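Local coordinates for thioredoxin domain-containing protein (Aeropyrum pernix, PDB 3HA9) that is of unknown function but probably acts as a thiol-disulfide oxidoreductase of the thioredoxin-like kind, perhaps with antioxidant activity, at residues A[38-49]-A[126-137]. Numbering follows the deposited sequence.
Sequences DVVILWFMAAWC and FNVRSIDYIVIM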
ATOM      1  N   ASP A  38      -9.555   4.263  10.460  1.00 23.14           N
ATOM      2  CA  ASP A  38     -10.304   5.255   9.681  1.00 21.86           C
ATOM      3  C   ASP A  38      -9.506   5.665   8.440  1.00 20.17           C
ATOM      4  O   ASP A  38     -10.066   6.106   7.437  1.00 19.55           O
ATOM      5  CB  ASP A  38     -10.613   6.493  10.521  1.00 22.38           C
ATOM      6  CG  ASP A  38     -11.800   6.295  11.448  1.00 24.43           C
ATOM      7  OD1 ASP A  38     -12.613   5.367  11.214  1.00 26.02           O
ATOM      8  OD2 ASP A  38     -11.922   7.077  12.418  1.00 27.24           O
ATOM      9  N   VAL A  39      -8.191   5.535   8.537  1.00 18.36           N
ATOM     10  CA  VAL A  39      -7.280   5.971   7.488  1.00 16.98           C
ATOM     11  C   VAL A  39      -6.420   4.772   7.118  1.00 16.01           C
ATOM     12  O   VAL A  39      -5.784   4.177   7.981  1.00 15.60           O
ATOM     13  CB  VAL A  39      -6.400   7.130   7.992  1.00 16.75           C
ATOM     14  CG1 VAL A  39      -5.350   7.507   6.970  1.00 17.33           C
ATOM     15  CG2 VAL A  39      -7.264   8.327   8.346  1.00 18.41           C
ATOM     16  N   VAL A  40      -6.409   4.434   5.827  1.00 14.60           N
ATOM     17  CA  VAL A  40      -5.681   3.271   5.351  1.00 14.11           C
ATOM     18  C   VAL A  40      -4.490   3.773   4.557  1.00 13.53           C
ATOM     19  O   VAL A  40      -4.646   4.581   3.645  1.00 13.62           O
ATOM     20  CB  VAL A  40      -6.594   2.371   4.497  1.00 14.38           C
ATOM     21  CG1 VAL A  40      -5.804   1.189   3.902  1.00 15.11           C
ATOM     22  CG2 VAL A  40      -7.787   1.869   5.335  1.00 15.09           C
ATOM     23  N   ILE A  41      -3.289   3.335   4.934  1.00 13.12           N
ATOM     24  CA  ILE A  41      -2.095   3.679   4.174  1.00 12.52           C
ATOM     25  C   ILE A  41      -1.557   2.451   3.435  1.00 12.16           C
ATOM     26  O   ILE A  41      -1.153   1.479   4.072  1.00 12.70           O
ATOM     27  CB  ILE A  41      -0.985   4.283   5.100  1.00 12.50           C
ATOM     28  CG1 ILE A  41      -1.535   5.503   5.864  1.00 14.35           C
ATOM     29  CG2 ILE A  41       0.285   4.583   4.273  1.00 12.67           C
ATOM     30  CD1 ILE A  41      -0.517   6.208   6.755  1.00 13.39           C
ATOM     31  N   LEU A  42      -1.572   2.498   2.096  1.00 11.53           N
ATOM     32  CA  LEU A  42      -0.951   1.457   1.287  1.00 11.67           C
ATOM     33  C   LEU A  42       0.489   1.878   1.039  1.00 11.56           C
ATOM     34  O   LEU A  42       0.737   2.935   0.468  1.00 12.50           O
ATOM     35  CB  LEU A  42      -1.686   1.262  -0.052  1.00 11.81           C
ATOM     36  CG  LEU A  42      -3.191   1.008   0.008  1.00 12.44           C
ATOM     37  CD1 LEU A  42      -3.702   0.648  -1.404  1.00 12.96           C
ATOM     38  CD2 LEU A  42      -3.503  -0.119   0.975  1.00 12.71           C
ATOM     39  N   TRP A  43       1.438   1.080   1.513  1.00 10.75           N
ATOM     40  CA  TRP A  43       2.835   1.430   1.349  1.00  9.62           C
ATOM     41  C   TRP A  43       3.480   0.414   0.410  1.00 10.24           C
ATOM     42  O   TRP A  43       3.687  -0.738   0.802  1.00  9.94           O
ATOM     43  CB  TRP A  43       3.535   1.417   2.707  1.00 10.07           C
ATOM     44  CG  TRP A  43       5.006   1.737   2.599  1.00 10.75           C
ATOM     45  CD1 TRP A  43       5.606   2.536   1.666  1.00 10.69           C
ATOM     46  CD2 TRP A  43       6.041   1.257   3.448  1.00  9.75           C
ATOM     47  NE1 TRP A  43       6.962   2.576   1.879  1.00 10.97           N
ATOM     48  CE2 TRP A  43       7.257   1.798   2.969  1.00 10.61           C
ATOM     49  CE3 TRP A  43       6.068   0.397   4.557  1.00  9.98           C
ATOM     50  CZ2 TRP A  43       8.500   1.521   3.573  1.00 11.34           C
ATOM     51  CZ3 TRP A  43       7.322   0.121   5.171  1.00 11.96           C
ATOM     52  CH2 TRP A  43       8.514   0.696   4.674  1.00 10.33           C
ATOM     53  N   PHE A  44       3.783   0.856  -0.819  1.00  9.74           N
ATOM     54  CA  PHE A  44       4.398  -0.019  -1.833  1.00  9.54           C
ATOM     55  C   PHE A  44       5.894   0.067  -1.662  1.00  9.10           C
ATOM     56  O   PHE A  44       6.457   1.157  -1.726  1.00 11.02           O
ATOM     57  CB  PHE A  44       3.992   0.443  -3.233  1.00  9.39           C
ATOM     58  CG  PHE A  44       2.536   0.210  -3.534  1.00 10.09           C
ATOM     59  CD1 PHE A  44       2.145  -0.966  -4.187  1.00  9.48           C
ATOM     60  CD2 PHE A  44       1.551   1.131  -3.125  1.00 10.43           C
ATOM     61  CE1 PHE A  44       0.796  -1.213  -4.461  1.00  9.84           C
ATOM     62  CE2 PHE A  44       0.188   0.894  -3.393  1.00 10.10           C
ATOM     63  CZ  PHE A  44      -0.188  -0.262  -4.041  1.00 10.86           C
ATOM     64  N   MET A  45       6.524  -1.081  -1.413  1.00  8.29           N
ATOM     65  CA  MET A  45       7.932  -1.084  -0.991  1.00  8.37           C
ATOM     66  C   MET A  45       8.661  -2.352  -1.426  1.00  8.82           C
ATOM     67  O   MET A  45       8.081  -3.212  -2.091  1.00  7.52           O
ATOM     68  CB  MET A  45       8.050  -0.822   0.527  1.00  8.59           C
ATOM     69  CG  MET A  45       7.119  -1.662   1.442  1.00  9.11           C
ATOM     70  SD  MET A  45       7.477  -3.438   1.529  1.00  3.50           S
ATOM     71  CE  MET A  45       8.950  -3.400   2.527  1.00 11.65           C
ATOM     72  N   ALA A  46       9.941  -2.429  -1.075  1.00  9.11           N
ATOM     73  CA  ALA A  46      10.776  -3.615  -1.310  1.00 10.03           C
ATOM     74  C   ALA A  46      11.758  -3.675  -0.166  1.00 10.43           C
ATOM     75  O   ALA A  46      12.151  -2.626   0.374  1.00 11.18           O
ATOM     76  CB  ALA A  46      11.516  -3.495  -2.657  1.00  9.69           C
ATOM     77  N   ALA A  47      12.153  -4.886   0.215  1.00  9.88           N
ATOM     78  CA  ALA A  47      12.974  -5.056   1.413  1.00 10.71           C
ATOM     79  C   ALA A  47      14.368  -4.451   1.265  1.00 10.74           C
ATOM     80  O   ALA A  47      14.982  -4.056   2.252  1.00 11.35           O
ATOM     81  CB  ALA A  47      13.052  -6.519   1.799  1.00 10.40           C
ATOM     82  N   TRP A  48      14.851  -4.353   0.030  1.00 10.96           N
ATOM     83  CA  TRP A  48      16.169  -3.755  -0.249  1.00 11.02           C
ATOM     84  C   TRP A  48      16.156  -2.243  -0.540  1.00 11.97           C
ATOM     85  O   TRP A  48      17.201  -1.622  -0.722  1.00 12.07           O
ATOM     86  CB  TRP A  48      16.797  -4.486  -1.441  1.00 11.33           C
ATOM     87  CG  TRP A  48      15.979  -4.375  -2.678  1.00  9.67           C
ATOM     88  CD1 TRP A  48      14.967  -5.204  -3.059  1.00  8.48           C
ATOM     89  CD2 TRP A  48      16.108  -3.398  -3.715  1.00  9.76           C
ATOM     90  NE1 TRP A  48      14.436  -4.788  -4.251  1.00  9.58           N
ATOM     91  CE2 TRP A  48      15.124  -3.690  -4.685  1.00  9.24           C
ATOM     92  CE3 TRP A  48      16.947  -2.298  -3.912  1.00  9.62           C
ATOM     93  CZ2 TRP A  48      14.950  -2.914  -5.837  1.00 10.82           C
ATOM     94  CZ3 TRP A  48      16.782  -1.534  -5.058  1.00 11.41           C
ATOM     95  CH2 TRP A  48      15.796  -1.851  -6.012  1.00 10.41           C
ATOM     96  N   CYS A  49      14.975  -1.643  -0.574  1.00 12.19           N
ATOM     97  CA  CYS A  49      14.825  -0.232  -0.934  1.00 12.73           C
ATOM     98  C   CYS A  49      15.550   0.651   0.098  1.00 12.66           C
ATOM     99  O   CYS A  49      15.265   0.552   1.284  1.00 12.16           O
ATOM    100  CB  CYS A  49      13.315   0.094  -1.039  1.00 13.26           C
ATOM    101  SG  CYS A  49      12.737   1.785  -0.580  1.00 16.28           S
ATOM    102  N   PHE A 126      -2.734   1.163  -8.801  1.00  9.33           N
ATOM    103  CA  PHE A 126      -2.485   2.426  -8.113  1.00 10.43           C
ATOM    104  C   PHE A 126      -1.421   3.295  -8.774  1.00 10.52           C
ATOM    105  O   PHE A 126      -0.962   4.277  -8.188  1.00 12.05           O
ATOM    106  CB  PHE A 126      -2.182   2.161  -6.639  1.00 10.02           C
ATOM    107  CG  PHE A 126      -3.407   1.753  -5.875  1.00 11.66           C
ATOM    108  CD1 PHE A 126      -4.324   2.713  -5.469  1.00 11.65           C
ATOM    109  CD2 PHE A 126      -3.676   0.416  -5.633  1.00  9.49           C
ATOM    110  CE1 PHE A 126      -5.485   2.339  -4.804  1.00 12.42           C
ATOM    111  CE2 PHE A 126      -4.825   0.044  -4.952  1.00 13.00           C
ATOM    112  CZ  PHE A 126      -5.719   1.005  -4.544  1.00 11.89           C
ATOM    113  N   ASN A 127      -1.057   2.953 -10.001  1.00 10.15           N
ATOM    114  CA  ASN A 127      -0.139   3.811 -10.760  1.00 10.36           C
ATOM    115  C   ASN A 127       1.136   4.095  -9.967  1.00 10.09           C
ATOM    116  O   ASN A 127       1.619   5.234  -9.889  1.00 11.03           O
ATOM    117  CB  ASN A 127      -0.872   5.096 -11.186  1.00  9.72           C
ATOM    118  CG  ASN A 127      -2.174   4.787 -11.892  1.00 10.58           C
ATOM    119  OD1 ASN A 127      -2.248   3.851 -12.686  1.00 12.13           O
ATOM    120  ND2 ASN A 127      -3.205   5.564 -11.602  1.00 12.90           N
ATOM    121  N   VAL A 128       1.682   3.032  -9.400  1.00  9.26           N
ATOM    122  CA  VAL A 128       2.802   3.139  -8.445  1.00  9.46           C
ATOM    123  C   VAL A 128       4.073   3.567  -9.179  1.00  9.94           C
ATOM    124  O   VAL A 128       4.467   2.941 -10.171  1.00  9.67           O
ATOM    125  CB  VAL A 128       2.994   1.816  -7.722  1.00  9.17           C
ATOM    126  CG1 VAL A 128       4.228   1.837  -6.842  1.00 10.03           C
ATOM    127  CG2 VAL A 128       1.729   1.509  -6.881  1.00 10.45           C
ATOM    128  N   ARG A 129       4.703   4.624  -8.677  1.00  8.97           N
ATOM    129  CA  ARG A 129       5.791   5.300  -9.401  1.00 10.09           C
ATOM    130  C   ARG A 129       7.203   4.949  -8.911  1.00  9.67           C
ATOM    131  O   ARG A 129       8.182   5.368  -9.521  1.00  9.34           O
ATOM    132  CB  ARG A 129       5.593   6.831  -9.317  1.00 10.66           C
ATOM    133  CG  ARG A 129       4.307   7.332  -9.966  1.00 12.38           C
ATOM    134  CD  ARG A 129       4.319   8.852 -10.042  1.00 16.20           C
ATOM    135  NE  ARG A 129       5.040   9.321 -11.226  1.00 19.07           N
ATOM    136  CZ  ARG A 129       4.511   9.344 -12.450  1.00 20.20           C
ATOM    137  NH1 ARG A 129       3.262   8.938 -12.649  1.00 19.62           N
ATOM    138  NH2 ARG A 129       5.216   9.795 -13.477  1.00 21.56           N
ATOM    139  N   SER A 130       7.315   4.187  -7.822  1.00 10.03           N
ATOM    140  CA  SER A 130       8.643   3.888  -7.225  1.00  9.63           C
ATOM    141  C   SER A 130       8.536   2.740  -6.238  1.00 10.26           C
ATOM    142  O   SER A 130       7.430   2.245  -5.982  1.00 10.25           O
ATOM    143  CB  SER A 130       9.176   5.119  -6.481  1.00 10.71           C
ATOM    144  OG  SER A 130       8.470   5.302  -5.251  1.00 11.76           O
ATOM    145  N   ILE A 131       9.679   2.318  -5.697  1.00  9.15           N
ATOM    146  CA  ILE A 131       9.702   1.272  -4.670  1.00 10.06           C
ATOM    147  C   ILE A 131       9.554   1.817  -3.241  1.00  9.48           C
ATOM    148  O   ILE A 131       9.817   1.108  -2.278  1.00  9.69           O
ATOM    149  CB  ILE A 131      10.994   0.407  -4.771  1.00 10.05           C
ATOM    150  CG1 ILE A 131      12.231   1.282  -4.583  1.00 11.87           C
ATOM    151  CG2 ILE A 131      11.033  -0.338  -6.111  1.00 12.15           C
ATOM    152  CD1 ILE A 131      13.539   0.493  -4.509  1.00 11.91           C
ATOM    153  N   ASP A 132       9.131   3.071  -3.113  1.00  9.32           N
ATOM    154  CA  ASP A 132       8.802   3.650  -1.806  1.00  9.71           C
ATOM    155  C   ASP A 132       7.674   4.637  -2.066  1.00  9.51           C
ATOM    156  O   ASP A 132       7.876   5.853  -2.139  1.00  9.75           O
ATOM    157  CB  ASP A 132      10.035   4.304  -1.156  1.00  9.82           C
ATOM    158  CG  ASP A 132       9.801   4.738   0.293  1.00 11.35           C
ATOM    159  OD1 ASP A 132       8.655   4.660   0.781  1.00 11.84           O
ATOM    160  OD2 ASP A 132      10.771   5.220   0.945  1.00 12.72           O
ATOM    161  N   TYR A 133       6.470   4.097  -2.203  1.00  9.39           N
ATOM    162  CA  TYR A 133       5.344   4.875  -2.708  1.00  9.37           C
ATOM    163  C   TYR A 133       4.176   4.688  -1.774  1.00  9.44           C
ATOM    164  O   TYR A 133       3.908   3.582  -1.330  1.00  9.60           O
ATOM    165  CB  TYR A 133       4.989   4.392  -4.135  1.00  9.12           C
ATOM    166  CG  TYR A 133       3.932   5.223  -4.854  1.00  9.17           C
ATOM    167  CD1 TYR A 133       4.292   6.353  -5.595  1.00  9.53           C
ATOM    168  CD2 TYR A 133       2.581   4.852  -4.815  1.00 10.60           C
ATOM    169  CE1 TYR A 133       3.329   7.102  -6.258  1.00 11.71           C
ATOM    170  CE2 TYR A 133       1.595   5.614  -5.469  1.00 11.66           C
ATOM    171  CZ  TYR A 133       1.989   6.728  -6.193  1.00 13.31           C
ATOM    172  OH  TYR A 133       1.046   7.488  -6.838  1.00 14.72           O
ATOM    173  N   ILE A 134       3.475   5.783  -1.494  1.00  9.65           N
ATOM    174  CA  ILE A 134       2.441   5.819  -0.466  1.00 10.31           C
ATOM    175  C   ILE A 134       1.107   6.203  -1.104  1.00  9.67           C
ATOM    176  O   ILE A 134       1.046   7.154  -1.889  1.00 10.93           O
ATOM    177  CB  ILE A 134       2.834   6.871   0.624  1.00 10.57           C
ATOM    178  CG1 ILE A 134       3.987   6.348   1.502  1.00 11.29           C
ATOM    179  CG2 ILE A 134       1.620   7.318   1.463  1.00 10.45           C
ATOM    180  CD1 ILE A 134       3.568   5.285   2.514  1.00 12.32           C
ATOM    181  N   VAL A 135       0.059   5.429  -0.825  1.00  9.84           N
ATOM    182  CA  VAL A 135      -1.329   5.852  -1.112  1.00 10.04           C
ATOM    183  C   VAL A 135      -2.097   5.935   0.209  1.00 10.59           C
ATOM    184  O   VAL A 135      -2.180   4.946   0.947  1.00 11.13           O
ATOM    185  CB  VAL A 135      -2.046   4.867  -2.061  1.00 10.30           C
ATOM    186  CG1 VAL A 135      -3.478   5.357  -2.384  1.00 10.78           C
ATOM    187  CG2 VAL A 135      -1.249   4.710  -3.340  1.00 10.02           C
ATOM    188  N   ILE A 136      -2.665   7.102   0.507  1.00 10.27           N
ATOM    189  CA  ILE A 136      -3.500   7.249   1.709  1.00 10.62           C
ATOM    190  C   ILE A 136      -4.954   7.413   1.287  1.00 11.39           C
ATOM    191  O   ILE A 136      -5.254   8.268   0.450  1.00 11.66           O
ATOM    192  CB  ILE A 136      -3.074   8.451   2.567  1.00 11.07           C
ATOM    193  CG1 ILE A 136      -1.591   8.331   2.924  1.00 11.26           C
ATOM    194  CG2 ILE A 136      -3.945   8.535   3.841  1.00 10.03           C
ATOM    195  CD1 ILE A 136      -1.015   9.566   3.620  1.00 13.58           C
ATOM    196  N   MET A 137      -5.827   6.568   1.843  1.00 11.86           N
ATOM    197  CA  MET A 137      -7.259   6.574   1.523  1.00 13.28           C
ATOM    198  C   MET A 137      -8.092   6.622   2.804  1.00 13.32           C
ATOM    199  O   MET A 137      -7.644   6.170   3.855  1.00 13.17           O
ATOM    200  CB  MET A 137      -7.645   5.293   0.773  1.00 13.37           C
ATOM    201  CG  MET A 137      -7.469   5.324  -0.734  1.00 16.93           C
ATOM    202  SD  MET A 137      -7.631   3.651  -1.479  1.00 24.49           S
ATOM    203  CE  MET A 137      -8.051   2.754  -0.118  1.00  3.65           C
TER
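Phe44 and Val128 pack closely face-on where the central strand 39-45 meets the chain that runs into strand 133-137. Val128 CG2 sits squarely over one face of the Phe44 ring, 3.5 Å from the centroid and 5° off the normal, a CH-pi contact, while Tyr133 O lies at the ring's edge. On the same side of the sheet Leu42 CD1 rests over a face of the Phe126 ring, toward its rim, and the two phenylalanines cross at about a right angle, with Phe44 CZ 3.9 Å from Phe126 CD2. Backbone bonds run in reciprocal pairs between Val40 and Met137, Leu42 and Val135, and Phe44 and Tyr133, fixing the antiparallel register.

The other face carries Ile41, Trp43, Ile134 and Ile136. Trp43, its CG swung anti to the backbone N (chi1 178°), brings NE1 within 2.9 Å of Asp132 OD1. The hydrogen bond bends to 156° at the proton and meets the carboxylate from above its plane. Each oxygen of this buried carboxylate thus has a hydrogen-bond partner, Trp43 NE1 on OD1 and Ser51 OG on OD2; Ile134 CD1 packs 3.5 Å from Trp43 CD1.

Beyond Phe44 the backbone ladder ends, and the contact passes to side chains nearer the solvent, those of partly exposed Ile131 and Trp48. Ile131 CD1 lies over the six-membered ring of Trp48 and 3.5 Å from Cys49 CB, whereas Ile131 O stands 3.4 Å from Cys49 SG. Asp132 CB also touches this sulfur, which is joined to Cys52 in a disulfide. A central strand delivering a CxxC cysteine to a helix start, beside a loop leading into an antiparallel strand, is the arrangement of the thioredoxin fold, and the Cys49-Cys52 disulfide is consistent with its redox site.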